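Local coordinates for BPT4 GENE 59 helicase assembly protein (Enterobacteria phage T4, PDB 1C1K), which loads the replicative helicase onto DNA coated by the single-stranded DNA-binding protein at viral replication forks, and takes part in recombination and repair, at residues Lys27-Gly32 / Tyr193-Asn198; Arg118-Phe123 / Glu134-Asn139; Lys149-Asn154 / Asn184-Lys189. All coordinates share one frame; numbering follows the deposited sequence.

Contact 1: residues Lys27-Gly32 / Tyr193-Asn198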
loop_
_atom_site.group_PDB
_atom_site.type_symbol
_atom_site.label_atom_id
_atom_site.label_comp_id
_atom_site.label_asym_id
_atom_site.label_seq_id
_atom_site.Cartn_x
_atom_site.Cartn_y
_atom_site.Cartn_z
ATOM N N LYS A 27 -5.310 6.235 -8.933
ATOM C CA LYS A 27 -5.360 7.349 -7.994
ATOM C C LYS A 27 -6.703 7.348 -7.269
ATOM O O LYS A 27 -6.764 7.480 -6.046
ATOM C CB LYS A 27 -5.181 8.677 -8.731
ATOM C CG LYS A 27 -5.154 9.899 -7.821
ATOM C CD LYS A 27 -5.301 11.177 -8.631
ATOM C CE LYS A 27 -5.090 12.405 -7.769
ATOM N NZ LYS A 27 -5.786 13.579 -8.356
ATOM N N GLN A 28 -7.780 7.188 -8.025
ATOM C CA GLN A 28 -9.109 7.184 -7.433
ATOM C C GLN A 28 -9.299 5.955 -6.549
ATOM O O GLN A 28 -9.947 6.018 -5.507
ATOM C CB GLN A 28 -10.162 7.243 -8.539
ATOM C CG GLN A 28 -10.182 8.597 -9.236
ATOM C CD GLN A 28 -11.025 8.610 -10.490
ATOM O OE1 GLN A 28 -10.920 9.525 -11.316
ATOM N NE2 GLN A 28 -11.869 7.596 -10.648
ATOM N N HIS A 29 -8.713 4.837 -6.959
ATOM C CA HIS A 29 -8.811 3.612 -6.186
ATOM C C HIS A 29 -8.145 3.823 -4.823
ATOM O O HIS A 29 -8.707 3.472 -3.786
ATOM C CB HIS A 29 -8.115 2.465 -6.926
ATOM C CG HIS A 29 -8.071 1.191 -6.145
ATOM N ND1 HIS A 29 -8.975 0.171 -6.339
ATOM C CD2 HIS A 29 -7.239 0.776 -5.157
ATOM C CE1 HIS A 29 -8.703 -0.818 -5.506
ATOM N NE2 HIS A 29 -7.656 -0.476 -4.778
ATOM N N MET A 30 -6.951 4.410 -4.835
ATOM C CA MET A 30 -6.207 4.649 -3.604
ATOM C C MET A 30 -6.854 5.698 -2.698
ATOM O O MET A 30 -6.477 5.831 -1.529
ATOM C CB MET A 30 -4.767 5.037 -3.938
ATOM C CG MET A 30 -3.941 3.872 -4.497
ATOM S SD MET A 30 -3.978 2.362 -3.468
ATOM C CE MET A 30 -3.543 3.058 -1.883
ATOM N N ASN A 31 -7.835 6.426 -3.238
ATOM C CA ASN A 31 -8.569 7.449 -2.489
ATOM C C ASN A 31 -9.926 6.889 -2.058
ATOM O O ASN A 31 -10.734 7.599 -1.451
ATOM C CB ASN A 31 -8.814 8.685 -3.357
ATOM C CG ASN A 31 -7.630 9.623 -3.390
ATOM O OD1 ASN A 31 -7.470 10.398 -4.335
ATOM N ND2 ASN A 31 -6.795 9.568 -2.360
ATOM N N GLY A 32 -10.170 5.623 -2.386
ATOM C CA GLY A 32 -11.424 4.972 -2.039
ATOM C C GLY A 32 -12.604 5.446 -2.872
ATOM O O GLY A 32 -13.750 5.352 -2.439
ATOM N N TYR A 193 -5.185 -0.596 -0.820
ATOM C CA TYR A 193 -4.043 -1.440 -1.161
ATOM C C TYR A 193 -4.366 -2.907 -0.864
ATOM O O TYR A 193 -3.968 -3.807 -1.597
ATOM C CB TYR A 193 -2.818 -0.987 -0.365
ATOM C CG TYR A 193 -1.467 -1.484 -0.867
ATOM C CD1 TYR A 193 -1.300 -1.979 -2.172
ATOM C CD2 TYR A 193 -0.352 -1.452 -0.033
ATOM C CE1 TYR A 193 -0.055 -2.428 -2.618
ATOM C CE2 TYR A 193 0.894 -1.898 -0.470
ATOM C CZ TYR A 193 1.036 -2.383 -1.758
ATOM O OH TYR A 193 2.273 -2.833 -2.168
ATOM N N ARG A 194 -5.108 -3.142 0.211
ATOM C CA ARG A 194 -5.481 -4.503 0.573
ATOM C C ARG A 194 -6.296 -5.165 -0.544
ATOM O O ARG A 194 -6.204 -6.370 -0.759
ATOM C CB ARG A 194 -6.270 -4.492 1.896
ATOM C CG ARG A 194 -6.736 -5.865 2.382
ATOM C CD ARG A 194 -7.315 -5.796 3.804
ATOM N NE ARG A 194 -8.559 -5.029 3.866
ATOM C CZ ARG A 194 -9.315 -4.896 4.956
ATOM N NH1 ARG A 194 -8.965 -5.480 6.099
ATOM N NH2 ARG A 194 -10.429 -4.177 4.902
ATOM N N LYS A 195 -7.091 -4.372 -1.260
ATOM C CA LYS A 195 -7.910 -4.900 -2.351
ATOM C C LYS A 195 -7.078 -5.436 -3.515
ATOM O O LYS A 195 -7.463 -6.408 -4.168
ATOM C CB LYS A 195 -8.862 -3.818 -2.868
ATOM C CG LYS A 195 -10.029 -3.537 -1.932
ATOM C CD LYS A 195 -11.023 -2.568 -2.541
ATOM C CE LYS A 195 -12.218 -2.375 -1.613
ATOM N NZ LYS A 195 -13.515 -2.563 -2.323
ATOM N N ILE A 196 -5.939 -4.805 -3.784
ATOM C CA ILE A 196 -5.108 -5.264 -4.890
ATOM C C ILE A 196 -4.033 -6.266 -4.464
ATOM O O ILE A 196 -3.331 -6.822 -5.303
ATOM C CB ILE A 196 -4.445 -4.078 -5.631
ATOM C CG1 ILE A 196 -3.733 -3.160 -4.650
ATOM C CG2 ILE A 196 -5.502 -3.289 -6.393
ATOM C CD1 ILE A 196 -2.938 -2.054 -5.336
ATOM N N LEU A 197 -3.909 -6.507 -3.164
ATOM C CA LEU A 197 -2.919 -7.462 -2.680
ATOM C C LEU A 197 -3.557 -8.829 -2.497
ATOM O O LEU A 197 -4.592 -8.955 -1.848
ATOM C CB LEU A 197 -2.322 -6.999 -1.348
ATOM C CG LEU A 197 -1.265 -5.894 -1.383
ATOM C CD1 LEU A 197 -0.929 -5.480 0.042
ATOM C CD2 LEU A 197 -0.018 -6.383 -2.110
ATOM N N ASN A 198 -2.935 -9.848 -3.082
ATOM C CA ASN A 198 -3.411 -11.221 -2.981
ATOM C C ASN A 198 -2.550 -11.857 -1.899
ATOM O O ASN A 198 -1.390 -12.200 -2.131
ATOM C CB ASN A 198 -3.210 -11.946 -4.311
ATOM C CG ASN A 198 -3.894 -13.291 -4.352
ATOM O OD1 ASN A 198 -4.043 -13.888 -5.416
ATOM N ND2 ASN A 198 -4.315 -13.779 -3.193
#
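His29 and Met30, on the last turn of helix 16-30, meet Tyr193, Lys195 and Ile196 at the end of helix 181-196 through van der Waals packing alone. The imidazole of His29 lies with CG anti to its own backbone N (chi1 175°), which carries the ring across to the other helix. At the ring edge, near its plane, sits the first methylene of Lys195, with His29 CE1 4.0 Å from Lys195 CB. The branch methyl of Ile196, an apolar residue buried against Ile76 as well, approaches the same end of the ring obliquely, its CG2 3.9 Å from His29 NE2. Beside the histidine, the unbranched Met30 folds at chi2 and chi3 and brings its CE to 4.1 Å from the backbone N of Tyr193 and 4.4 Å from Tyr193 CB; Leu79 and Val80 of helix 68-81 also touch it.

The polar ends are served from just outside. His29 NE2 bonds to the carbonyl oxygen of Ala192 and ND1 to the backbone N of Val36; histidine suits this buried spot because both nitrogens find partners, which fix the ring's rotation. Exposed Lys195 packs with its apolar CB while its long chain carries the charge to a salt bridge with Asp35, and Tyr193 OH bonds Glu159.

Gly32, at phi 73°, ends helix 16-30 in a Schellman motif. Buried helix-end to helix-end packing joins the N-terminal and C-terminal family regions of this two-domain, alpha-helical fold.

Contact 2: residues Arg118-Phe123 / Glu134-Asn139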
loop_
_atom_site.group_PDB
_atom_site.type_symbol
_atom_site.label_atom_id
_atom_site.label_comp_id
_atom_site.label_asym_id
_atom_site.label_seq_id
_atom_site.Cartn_x
_atom_site.Cartn_y
_atom_site.Cartn_z
ATOM N N ARG A 118 10.324 -8.873 13.762
ATOM C CA ARG A 118 11.333 -8.851 14.820
ATOM C C ARG A 118 11.356 -7.483 15.479
ATOM O O ARG A 118 11.383 -7.378 16.702
ATOM C CB ARG A 118 12.726 -9.165 14.263
ATOM C CG ARG A 118 12.901 -10.590 13.817
ATOM C CD ARG A 118 14.296 -10.840 13.238
ATOM N NE ARG A 118 14.295 -12.013 12.369
ATOM C CZ ARG A 118 14.524 -11.985 11.058
ATOM N NH1 ARG A 118 14.781 -10.837 10.439
ATOM N NH2 ARG A 118 14.472 -13.113 10.363
ATOM N N ASN A 119 11.340 -6.424 14.675
ATOM C CA ASN A 119 11.371 -5.083 15.233
ATOM C C ASN A 119 10.121 -4.781 16.057
ATOM O O ASN A 119 10.196 -4.077 17.067
ATOM C CB ASN A 119 11.547 -4.051 14.116
ATOM C CG ASN A 119 12.956 -4.044 13.556
ATOM O OD1 ASN A 119 13.213 -3.511 12.479
ATOM N ND2 ASN A 119 13.880 -4.642 14.293
ATOM N N ILE A 120 8.975 -5.308 15.639
ATOM C CA ILE A 120 7.744 -5.072 16.393
ATOM C C ILE A 120 7.867 -5.770 17.740
ATOM O O ILE A 120 7.474 -5.218 18.770
ATOM C CB ILE A 120 6.497 -5.636 15.674
ATOM C CG1 ILE A 120 6.246 -4.870 14.373
ATOM C CG2 ILE A 120 5.270 -5.512 16.582
ATOM C CD1 ILE A 120 5.296 -5.585 13.443
ATOM N N TYR A 121 8.419 -6.982 17.725
ATOM C CA TYR A 121 8.594 -7.757 18.947
ATOM C C TYR A 121 9.518 -7.060 19.948
ATOM O O TYR A 121 9.164 -6.893 21.112
ATOM C CB TYR A 121 9.145 -9.147 18.621
ATOM C CG TYR A 121 9.437 -9.981 19.850
ATOM C CD1 TYR A 121 8.447 -10.773 20.436
ATOM C CD2 TYR A 121 10.704 -9.968 20.437
ATOM C CE1 TYR A 121 8.714 -11.531 21.581
ATOM C CE2 TYR A 121 10.981 -10.722 21.579
ATOM C CZ TYR A 121 9.985 -11.500 22.144
ATOM O OH TYR A 121 10.270 -12.253 23.270
ATOM N N TYR A 122 10.695 -6.644 19.502
ATOM C CA TYR A 122 11.627 -5.982 20.403
ATOM C C TYR A 122 11.074 -4.649 20.897
ATOM O O TYR A 122 11.350 -4.238 22.026
ATOM C CB TYR A 122 12.985 -5.812 19.714
ATOM C CG TYR A 122 13.663 -7.145 19.474
ATOM C CD1 TYR A 122 14.047 -7.536 18.195
ATOM C CD2 TYR A 122 13.859 -8.043 20.523
ATOM C CE1 TYR A 122 14.604 -8.792 17.964
ATOM C CE2 TYR A 122 14.415 -9.301 20.305
ATOM C CZ TYR A 122 14.782 -9.669 19.021
ATOM O OH TYR A 122 15.316 -10.918 18.798
ATOM N N PHE A 123 10.275 -3.986 20.069
ATOM C CA PHE A 123 9.674 -2.717 20.471
ATOM C C PHE A 123 8.662 -2.995 21.585
ATOM O O PHE A 123 8.519 -2.213 22.530
ATOM C CB PHE A 123 8.952 -2.063 19.288
ATOM C CG PHE A 123 8.101 -0.885 19.677
ATOM C CD1 PHE A 123 8.661 0.382 19.824
ATOM C CD2 PHE A 123 6.734 -1.039 19.903
ATOM C CE1 PHE A 123 7.875 1.470 20.189
ATOM C CE2 PHE A 123 5.943 0.044 20.268
ATOM C CZ PHE A 123 6.514 1.300 20.411
ATOM N N GLU A 134 -1.278 -6.568 22.973
ATOM C CA GLU A 134 -1.480 -5.153 23.275
ATOM C C GLU A 134 -0.922 -4.222 22.191
ATOM O O GLU A 134 -1.331 -3.063 22.071
ATOM C CB GLU A 134 -0.846 -4.816 24.629
ATOM C CG GLU A 134 -1.668 -5.328 25.804
ATOM C CD GLU A 134 -0.923 -5.316 27.126
ATOM O OE1 GLU A 134 -1.411 -5.973 28.071
ATOM O OE2 GLU A 134 0.135 -4.658 27.235
ATOM N N ILE A 135 0.017 -4.735 21.404
ATOM C CA ILE A 135 0.628 -3.956 20.332
ATOM C C ILE A 135 -0.370 -3.708 19.201
ATOM O O ILE A 135 -0.403 -2.628 18.607
ATOM C CB ILE A 135 1.844 -4.713 19.729
ATOM C CG1 ILE A 135 3.004 -4.741 20.734
ATOM C CG2 ILE A 135 2.259 -4.066 18.404
ATOM C CD1 ILE A 135 3.627 -3.394 20.993
ATOM N N PHE A 136 -1.198 -4.711 18.933
ATOM C CA PHE A 136 -2.147 -4.657 17.834
ATOM C C PHE A 136 -3.554 -4.161 18.125
ATOM O O PHE A 136 -4.296 -3.852 17.199
ATOM C CB PHE A 136 -2.207 -6.040 17.185
ATOM C CG PHE A 136 -0.856 -6.625 16.917
ATOM C CD1 PHE A 136 -0.219 -7.409 17.871
ATOM C CD2 PHE A 136 -0.193 -6.352 15.720
ATOM C CE1 PHE A 136 1.059 -7.912 17.642
ATOM C CE2 PHE A 136 1.081 -6.850 15.485
ATOM C CZ PHE A 136 1.709 -7.631 16.446
ATOM N N GLU A 137 -3.917 -4.066 19.399
ATOM C CA GLU A 137 -5.255 -3.620 19.760
ATOM C C GLU A 137 -5.434 -2.106 19.799
ATOM O O GLU A 137 -4.579 -1.372 20.277
ATOM C CB GLU A 137 -5.650 -4.205 21.117
ATOM C CG GLU A 137 -5.807 -5.714 21.125
ATOM C CD GLU A 137 -7.062 -6.177 20.406
ATOM O OE1 GLU A 137 -7.036 -7.282 19.818
ATOM O OE2 GLU A 137 -8.075 -5.443 20.429
ATOM N N TYR A 138 -6.568 -1.646 19.286
ATOM C CA TYR A 138 -6.887 -0.226 19.287
ATOM C C TYR A 138 -7.014 0.235 20.749
ATOM O O TYR A 138 -7.564 -0.482 21.588
ATOM C CB TYR A 138 -8.205 -0.008 18.536
ATOM C CG TYR A 138 -8.791 1.372 18.673
ATOM C CD1 TYR A 138 -8.310 2.433 17.903
ATOM C CD2 TYR A 138 -9.843 1.620 19.557
ATOM C CE1 TYR A 138 -8.864 3.710 18.008
ATOM C CE2 TYR A 138 -10.406 2.891 19.671
ATOM C CZ TYR A 138 -9.913 3.931 18.894
ATOM O OH TYR A 138 -10.478 5.183 18.986
ATOM N N ASN A 139 -6.489 1.424 21.041
ATOM C CA ASN A 139 -6.526 2.001 22.387
ATOM C C ASN A 139 -7.400 3.259 22.387
ATOM O O ASN A 139 -6.967 4.316 21.948
ATOM C CB ASN A 139 -5.101 2.363 22.837
ATOM C CG ASN A 139 -5.028 2.782 24.301
ATOM O OD1 ASN A 139 -3.942 2.903 24.871
ATOM N ND2 ASN A 139 -6.182 3.006 24.913
#
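The ring of Phe123 receives Ile135 at its edge: Ile135 CD1 lies near the ring plane, 4.0 Å from Phe123 CD2. The ring of Phe136 has one face covered by its own neighbour in sequence, Ile135, whose CG2 stands 3.9 Å above the plane over the centre. Ile120 comes to the outer end of that ring obliquely, with Ile120 CG2 4.1 Å from Phe136 CZ, the two side chains crossing at about a right angle. Phe132 adds an edge-to-face contact with Phe136.

Between the aromatic rings the two isoleucines touch methyl to methyl, Ile120 CG2 to Ile135 CG2, at 3.8 Å. A chi1 of -66° in Ile120 and -70° in Ile135 puts CG1 opposite the carbonyl carbon and leaves CG2 opposite the backbone N, where the branch methyls face each other. Isoleucine suits this place because its two methyls, on separate branches, let Ile135 meet Phe136 with CG2 and Phe123 with CD1, and the contact is wholly apolar.

Ile120 and Phe123 lie one turn apart on helix 109-126, whereas Ile135 and Phe136 belong to the linker that leads to helix 146-152. Ile147 and Leu150 of that helix also pack on Ile120, and Leu164 of helix 158-168 touches both Ile120 and Phe136, so the linker is laid against a small group of helices in the C-terminal region.

Contact 3: residues Lys149-Asn154 / Asn184-Lys189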
loop_
_atom_site.group_PDB
_atom_site.type_symbol
_atom_site.label_atom_id
_atom_site.label_comp_id
_atom_site.label_asym_id
_atom_site.label_seq_id
_atom_site.Cartn_x
_atom_site.Cartn_y
_atom_site.Cartn_z
ATOM N N LYS A 149 1.016 3.279 15.167
ATOM C CA LYS A 149 2.073 4.252 15.432
ATOM C C LYS A 149 3.365 3.843 14.741
ATOM O O LYS A 149 4.107 4.696 14.250
ATOM C CB LYS A 149 2.320 4.385 16.942
ATOM C CG LYS A 149 1.342 5.299 17.655
ATOM C CD LYS A 149 1.586 5.308 19.157
ATOM C CE LYS A 149 0.483 6.044 19.904
ATOM N NZ LYS A 149 0.217 7.389 19.344
ATOM N N LEU A 150 3.634 2.542 14.706
ATOM C CA LEU A 150 4.843 2.042 14.066
ATOM C C LEU A 150 4.772 2.283 12.562
ATOM O O LEU A 150 5.780 2.583 11.916
ATOM C CB LEU A 150 5.026 0.554 14.366
ATOM C CG LEU A 150 5.412 0.249 15.822
ATOM C CD1 LEU A 150 5.420 -1.256 16.059
ATOM C CD2 LEU A 150 6.780 0.856 16.125
ATOM N N LEU A 151 3.577 2.159 11.996
ATOM C CA LEU A 151 3.421 2.400 10.571
ATOM C C LEU A 151 3.649 3.886 10.308
ATOM O O LEU A 151 4.336 4.262 9.359
ATOM C CB LEU A 151 2.018 2.004 10.109
ATOM C CG LEU A 151 1.668 2.362 8.663
ATOM C CD1 LEU A 151 2.590 1.615 7.706
ATOM C CD2 LEU A 151 0.209 2.017 8.402
ATOM N N GLN A 152 3.070 4.725 11.160
ATOM C CA GLN A 152 3.207 6.170 11.032
ATOM C C GLN A 152 4.669 6.593 11.036
ATOM O O GLN A 152 5.074 7.456 10.257
ATOM C CB GLN A 152 2.489 6.871 12.185
ATOM C CG GLN A 152 0.991 7.002 12.015
ATOM C CD GLN A 152 0.342 7.686 13.201
ATOM O OE1 GLN A 152 0.331 7.152 14.311
ATOM N NE2 GLN A 152 -0.198 8.878 12.976
ATOM N N SER A 153 5.454 5.984 11.918
ATOM C CA SER A 153 6.869 6.314 12.043
ATOM C C SER A 153 7.711 5.665 10.953
ATOM O O SER A 153 8.935 5.806 10.940
ATOM C CB SER A 153 7.397 5.882 13.413
ATOM O OG SER A 153 6.486 6.204 14.450
ATOM N N ASN A 154 7.054 4.948 10.051
ATOM C CA ASN A 154 7.738 4.279 8.953
ATOM C C ASN A 154 8.735 3.216 9.424
ATOM O O ASN A 154 9.725 2.932 8.741
ATOM C CB ASN A 154 8.451 5.309 8.069
ATOM C CG ASN A 154 8.984 4.705 6.787
ATOM O OD1 ASN A 154 8.298 3.933 6.114
ATOM N ND2 ASN A 154 10.217 5.053 6.443
ATOM N N ASN A 184 -8.227 7.393 9.762
ATOM C CA ASN A 184 -9.058 7.275 8.568
ATOM C C ASN A 184 -8.260 7.520 7.289
ATOM O O ASN A 184 -8.367 6.752 6.337
ATOM C CB ASN A 184 -10.232 8.257 8.632
ATOM C CG ASN A 184 -11.014 8.314 7.323
ATOM O OD1 ASN A 184 -11.554 7.305 6.869
ATOM N ND2 ASN A 184 -11.072 9.497 6.711
ATOM N N ASN A 185 -7.468 8.589 7.265
ATOM C CA ASN A 185 -6.662 8.909 6.089
ATOM C C ASN A 185 -5.786 7.719 5.702
ATOM O O ASN A 185 -5.669 7.370 4.522
ATOM C CB ASN A 185 -5.780 10.124 6.368
ATOM C CG ASN A 185 -6.577 11.335 6.824
ATOM O OD1 ASN A 185 -6.021 12.274 7.398
ATOM N ND2 ASN A 185 -7.882 11.323 6.571
ATOM N N TYR A 186 -5.162 7.098 6.699
ATOM C CA TYR A 186 -4.307 5.943 6.449
ATOM C C TYR A 186 -5.157 4.725 6.101
ATOM O O TYR A 186 -4.822 3.960 5.198
ATOM C CB TYR A 186 -3.457 5.628 7.684
ATOM C CG TYR A 186 -2.068 6.221 7.649
ATOM C CD1 TYR A 186 -1.816 7.482 8.183
ATOM C CD2 TYR A 186 -1.002 5.515 7.093
ATOM C CE1 TYR A 186 -0.535 8.031 8.169
ATOM C CE2 TYR A 186 0.284 6.054 7.073
ATOM C CZ TYR A 186 0.508 7.311 7.613
ATOM O OH TYR A 186 1.777 7.843 7.602
ATOM N N SER A 187 -6.261 4.552 6.820
ATOM C CA SER A 187 -7.142 3.415 6.599
ATOM C C SER A 187 -7.683 3.359 5.174
ATOM O O SER A 187 -7.874 2.275 4.614
ATOM C CB SER A 187 -8.305 3.444 7.587
ATOM O OG SER A 187 -8.975 2.202 7.577
ATOM N N ILE A 188 -7.938 4.525 4.591
ATOM C CA ILE A 188 -8.434 4.562 3.226
ATOM C C ILE A 188 -7.384 3.914 2.322
ATOM O O ILE A 188 -7.713 3.071 1.490
ATOM C CB ILE A 188 -8.702 6.015 2.764
ATOM C CG1 ILE A 188 -9.949 6.553 3.466
ATOM C CG2 ILE A 188 -8.886 6.064 1.243
ATOM C CD1 ILE A 188 -10.142 8.042 3.304
ATOM N N LYS A 189 -6.118 4.292 2.499
ATOM C CA LYS A 189 -5.040 3.728 1.686
ATOM C C LYS A 189 -4.828 2.254 2.005
ATOM O O LYS A 189 -4.614 1.442 1.111
ATOM C CB LYS A 189 -3.726 4.482 1.917
ATOM C CG LYS A 189 -3.840 5.997 1.854
ATOM C CD LYS A 189 -3.830 6.500 0.418
ATOM C CE LYS A 189 -3.504 7.984 0.360
ATOM N NZ LYS A 189 -2.786 8.414 1.593
#
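Leu151 and Tyr186 form the close part of this contact, with Leu151 CD2 3.9 Å from Tyr186 CD2. The methyl comes to the ring obliquely, and the two side chains run past each other in opposite directions, Leu151 reaching from helix 146-152 and Tyr186 from helix 181-196. In Leu151 a chi1 of 173° turns the isobutyl group away from the backbone N and toward the facing helix. Leu151 is buried and also packs on Phe158 and Phe161 of helix 158-168; a compact branched leucine suits a place with aromatic rings around it. Tyr186 is further held by edge-to-face contacts with Phe148 and Trp86.

The part of the ring near Gln152, a partly exposed residue, is looser, although both partners lie on the same side of the ring plane. Gln152 CG comes obliquely, 4.3 Å from Tyr186 CE1, while the phenol oxygen OH lies 4.1 Å from Gln152 CA. Glutamine fits such a border, since its apolar methylene can touch the ring while the amide lies at the partly exposed margin. Just beyond, exposed Ser153 turns back on its own helix: Ser153 OG donates to Lys149 O at 2.8 Å, tilted 31° from the carbonyl plane, and Ser153 N bonds the same oxygen from the opposite face. The carbonyl is thus gripped twice near the helix end, where Asn154, at phi 62°, closes a Schellman motif.

With no polar bond between the two segments, the attraction probably comes from dispersion and burial of apolar surface; the bonds of Ser153 order only their own helix end.

Contact 1 is the buried one and lies nearest the centre of the chain, whereas contacts 2 and 3 are partly buried, the centre of contact 2 about 20 Å from the centre of the chain. Helix 181-196 serves both contact 1 and contact 3, which touch where Ile188 and Lys189 pack against Met30, Asn31 and Gly32. Contacts 2 and 3 meet where Phe123 packs on Leu150, and both belong wholly to the C-terminal family region, whereas contact 1 joins that region to the N-terminal one. Their chemistry differs accordingly: contact 2 is purely aliphatic and aromatic, in contact 3 a leucine methyl and a glutamine methylene meet one side of a tyrosine ring, and contact 1 buries a polar ring.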